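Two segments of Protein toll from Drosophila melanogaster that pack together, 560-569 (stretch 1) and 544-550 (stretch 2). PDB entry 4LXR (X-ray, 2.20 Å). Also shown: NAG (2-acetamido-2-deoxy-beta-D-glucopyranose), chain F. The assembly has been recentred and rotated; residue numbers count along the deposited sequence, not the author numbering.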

# COMPACT_ATOMS: atom_id res chain seq x y z
N GLN A 560 13.81 24.57 6.03
CA GLN A 560 14.52 23.29 5.98
C GLN A 560 13.51 22.15 5.93
O GLN A 560 13.83 21.05 5.47
CB GLN A 560 15.46 23.13 7.18
CG GLN A 560 16.96 23.22 6.83
CD GLN A 560 17.40 24.64 6.47
OE1 GLN A 560 17.55 25.51 7.33
NE2 GLN A 560 17.63 24.87 5.18
N PHE A 561 12.29 22.40 6.37
CA PHE A 561 11.25 21.38 6.33
C PHE A 561 9.96 21.86 5.68
O PHE A 561 9.75 23.05 5.49
CB PHE A 561 10.95 20.83 7.74
CG PHE A 561 10.66 21.90 8.77
CD1 PHE A 561 9.55 22.72 8.65
CD2 PHE A 561 11.50 22.05 9.87
CE1 PHE A 561 9.28 23.69 9.60
CE2 PHE A 561 11.23 23.02 10.82
CZ PHE A 561 10.12 23.84 10.69
N LYS A 562 9.10 20.90 5.34
CA LYS A 562 7.77 21.16 4.81
C LYS A 562 6.77 20.31 5.58
O LYS A 562 6.78 19.07 5.49
CB LYS A 562 7.72 20.84 3.31
CG LYS A 562 6.32 20.81 2.73
CD LYS A 562 6.37 20.77 1.21
CE LYS A 562 4.98 20.64 0.61
NZ LYS A 562 4.06 21.68 1.13
N LEU A 563 5.91 20.97 6.35
CA LEU A 563 4.96 20.29 7.22
C LEU A 563 3.63 20.08 6.51
O LEU A 563 3.12 20.99 5.86
CB LEU A 563 4.73 21.09 8.50
CG LEU A 563 6.00 21.60 9.17
CD1 LEU A 563 5.65 22.49 10.35
CD2 LEU A 563 6.85 20.42 9.62
N ARG A 564 3.08 18.88 6.65
CA ARG A 564 1.75 18.58 6.14
C ARG A 564 0.77 18.68 7.29
O ARG A 564 0.83 17.91 8.26
CB ARG A 564 1.70 17.19 5.52
CG ARG A 564 0.31 16.72 5.15
CD ARG A 564 0.37 15.61 4.12
NE ARG A 564 -0.63 14.58 4.37
CZ ARG A 564 -0.99 13.66 3.48
NH1 ARG A 564 -0.44 13.65 2.27
NH2 ARG A 564 -1.91 12.75 3.80
N THR A 565 -0.14 19.64 7.18
CA THR A 565 -1.04 19.98 8.27
C THR A 565 -2.49 20.09 7.81
O THR A 565 -3.35 20.50 8.59
CB THR A 565 -0.65 21.32 8.90
OG1 THR A 565 -0.55 22.30 7.87
CG2 THR A 565 0.70 21.20 9.59
N ASP A 566 -2.75 19.71 6.57
CA ASP A 566 -4.07 19.88 5.95
C ASP A 566 -5.17 19.15 6.73
O ASP A 566 -6.33 19.53 6.66
CB ASP A 566 -4.05 19.42 4.49
CG ASP A 566 -4.06 17.91 4.34
OD1 ASP A 566 -3.06 17.26 4.74
OD2 ASP A 566 -5.06 17.36 3.82
N ARG A 567 -4.79 18.11 7.46
CA ARG A 567 -5.74 17.41 8.32
C ARG A 567 -5.27 17.40 9.78
O ARG A 567 -5.54 16.46 10.53
CB ARG A 567 -6.03 16.00 7.79
CG ARG A 567 -7.00 16.02 6.61
CD ARG A 567 -6.98 14.74 5.80
NE ARG A 567 -7.29 13.57 6.62
CZ ARG A 567 -6.41 12.62 6.93
NH1 ARG A 567 -5.16 12.70 6.48
NH2 ARG A 567 -6.77 11.60 7.68
N LEU A 568 -4.57 18.47 10.16
CA LEU A 568 -4.25 18.73 11.57
C LEU A 568 -5.30 19.67 12.15
O LEU A 568 -5.44 20.82 11.72
CB LEU A 568 -2.85 19.32 11.72
CG LEU A 568 -2.47 19.72 13.15
CD1 LEU A 568 -2.63 18.53 14.10
CD2 LEU A 568 -1.05 20.26 13.20
N VAL A 569 -6.03 19.16 13.14
CA VAL A 569 -7.27 19.76 13.59
C VAL A 569 -7.28 19.94 15.09
O VAL A 569 -6.90 19.03 15.83
CB VAL A 569 -8.45 18.84 13.21
CG1 VAL A 569 -9.73 19.28 13.91
CG2 VAL A 569 -8.64 18.83 11.71
C1 NAG F . -3.55 8.45 5.31
C2 NAG F . -4.99 8.50 5.80
C3 NAG F . -5.95 8.30 4.64
C4 NAG F . -5.66 9.27 3.50
C5 NAG F . -4.17 9.24 3.13
C6 NAG F . -3.79 10.32 2.15
C7 NAG F . -5.22 7.76 8.14
C8 NAG F . -5.53 6.61 9.04
N2 NAG F . -5.23 7.50 6.83
O3 NAG F . -7.29 8.46 5.10
O4 NAG F . -6.40 8.87 2.35
O5 NAG F . -3.36 9.44 4.30
O6 NAG F . -2.40 10.62 2.21
O7 NAG F . -4.97 8.88 8.58
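Stretch 2, residues 544-550: WFIQLVR

A helix laid across a short strand can pack through mostly apolar side-chain contacts, with no hydrogen bond between the two, and this pair of segments from Toll is a compact example. Stretch 2 is helical from Trp-544 to Val-549, continuing a helix that begins earlier in the chain, and Arg-550 is the first residue to leave helical geometry. The helix axis runs nearly perpendicular to strand 561-564, with a crossing angle of -97° and a closest approach of 10.8 Å, a gap that side chains must fill. Along the strand, Phe-561 starts sideways to the helix, but its ring end comes nearer, bringing CE1 to 4.4 Å from Leu-548 CD1, which lies at the ring edge. Lys-562 points away, as strand alternation predicts, and Leu-563 points toward the helix. Leu-563 CD1 reaches two residues about one helical turn apart, lying 3.7 Å from Leu-548 CD1 and 4.0 Å from Phe-545 CE1. Beyond the strand, Thr-565 also points toward the helix: its CG2 is 3.9 Å from Phe-545 CZ, and its OG1 is 3.9 Å from Val-549 CG2. The chain then turns, with Leu-568 N donating to Thr-565 O at 2.8 Å, and Leu-568 CD2 approaches Phe-545 CZ at 3.6 Å. No hydrogen bond joins the two stretches; packing buries 240 Å² in all.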

# COMPACT_ATOMS: atom_id res chain seq x y z
N TRP A 544 3.16 30.72 17.03
CA TRP A 544 4.13 30.85 15.95
C TRP A 544 4.07 29.69 14.98
O TRP A 544 4.34 29.86 13.79
CB TRP A 544 5.53 31.11 16.49
CG TRP A 544 5.59 32.47 17.13
CD1 TRP A 544 5.71 32.76 18.46
CD2 TRP A 544 5.46 33.73 16.45
NE1 TRP A 544 5.68 34.13 18.65
CE2 TRP A 544 5.54 34.74 17.43
CE3 TRP A 544 5.31 34.10 15.11
CZ2 TRP A 544 5.46 36.11 17.11
CZ3 TRP A 544 5.24 35.46 14.79
CH2 TRP A 544 5.31 36.44 15.79
N PHE A 545 3.69 28.51 15.47
CA PHE A 545 3.37 27.38 14.61
C PHE A 545 2.24 27.74 13.66
O PHE A 545 2.33 27.51 12.45
CB PHE A 545 2.98 26.15 15.43
CG PHE A 545 2.40 25.04 14.59
CD1 PHE A 545 3.21 24.30 13.74
CD2 PHE A 545 1.04 24.73 14.65
CE1 PHE A 545 2.68 23.26 12.96
CE2 PHE A 545 0.51 23.70 13.88
CZ PHE A 545 1.33 22.97 13.03
N ILE A 546 1.15 28.28 14.20
CA ILE A 546 0.04 28.72 13.36
C ILE A 546 0.49 29.76 12.34
O ILE A 546 0.12 29.68 11.16
CB ILE A 546 -1.12 29.26 14.21
CG1 ILE A 546 -1.72 28.13 15.04
CG2 ILE A 546 -2.19 29.86 13.31
CD1 ILE A 546 -2.17 26.97 14.22
N GLN A 547 1.31 30.72 12.76
CA GLN A 547 1.83 31.72 11.83
C GLN A 547 2.72 31.06 10.77
O GLN A 547 2.71 31.46 9.61
CB GLN A 547 2.58 32.85 12.55
CG GLN A 547 1.79 33.62 13.61
CD GLN A 547 0.74 34.54 13.03
OE1 GLN A 547 -0.12 34.12 12.26
NE2 GLN A 547 0.80 35.83 13.41
N LEU A 548 3.49 30.06 11.19
CA LEU A 548 4.34 29.28 10.27
C LEU A 548 3.48 28.58 9.23
O LEU A 548 3.77 28.63 8.04
CB LEU A 548 5.18 28.26 11.05
CG LEU A 548 6.23 27.37 10.36
CD1 LEU A 548 5.64 26.12 9.73
CD2 LEU A 548 6.98 28.17 9.32
N VAL A 549 2.43 27.93 9.70
CA VAL A 549 1.52 27.18 8.83
C VAL A 549 0.89 28.07 7.76
O VAL A 549 0.68 27.64 6.63
CB VAL A 549 0.44 26.43 9.66
CG1 VAL A 549 -0.82 26.21 8.84
CG2 VAL A 549 1.00 25.10 10.18
N ARG A 550 0.62 29.33 8.11
CA ARG A 550 0.09 30.26 7.12
C ARG A 550 1.21 31.11 6.49
O ARG A 550 2.30 30.61 6.23
CB ARG A 550 -1.03 31.12 7.72
CG ARG A 550 -0.72 31.74 9.07
CD ARG A 550 -1.94 31.72 10.00
NE ARG A 550 -3.06 32.53 9.52
CZ ARG A 550 -3.14 33.86 9.65
NH1 ARG A 550 -4.20 34.51 9.19
NH2 ARG A 550 -2.17 34.54 10.24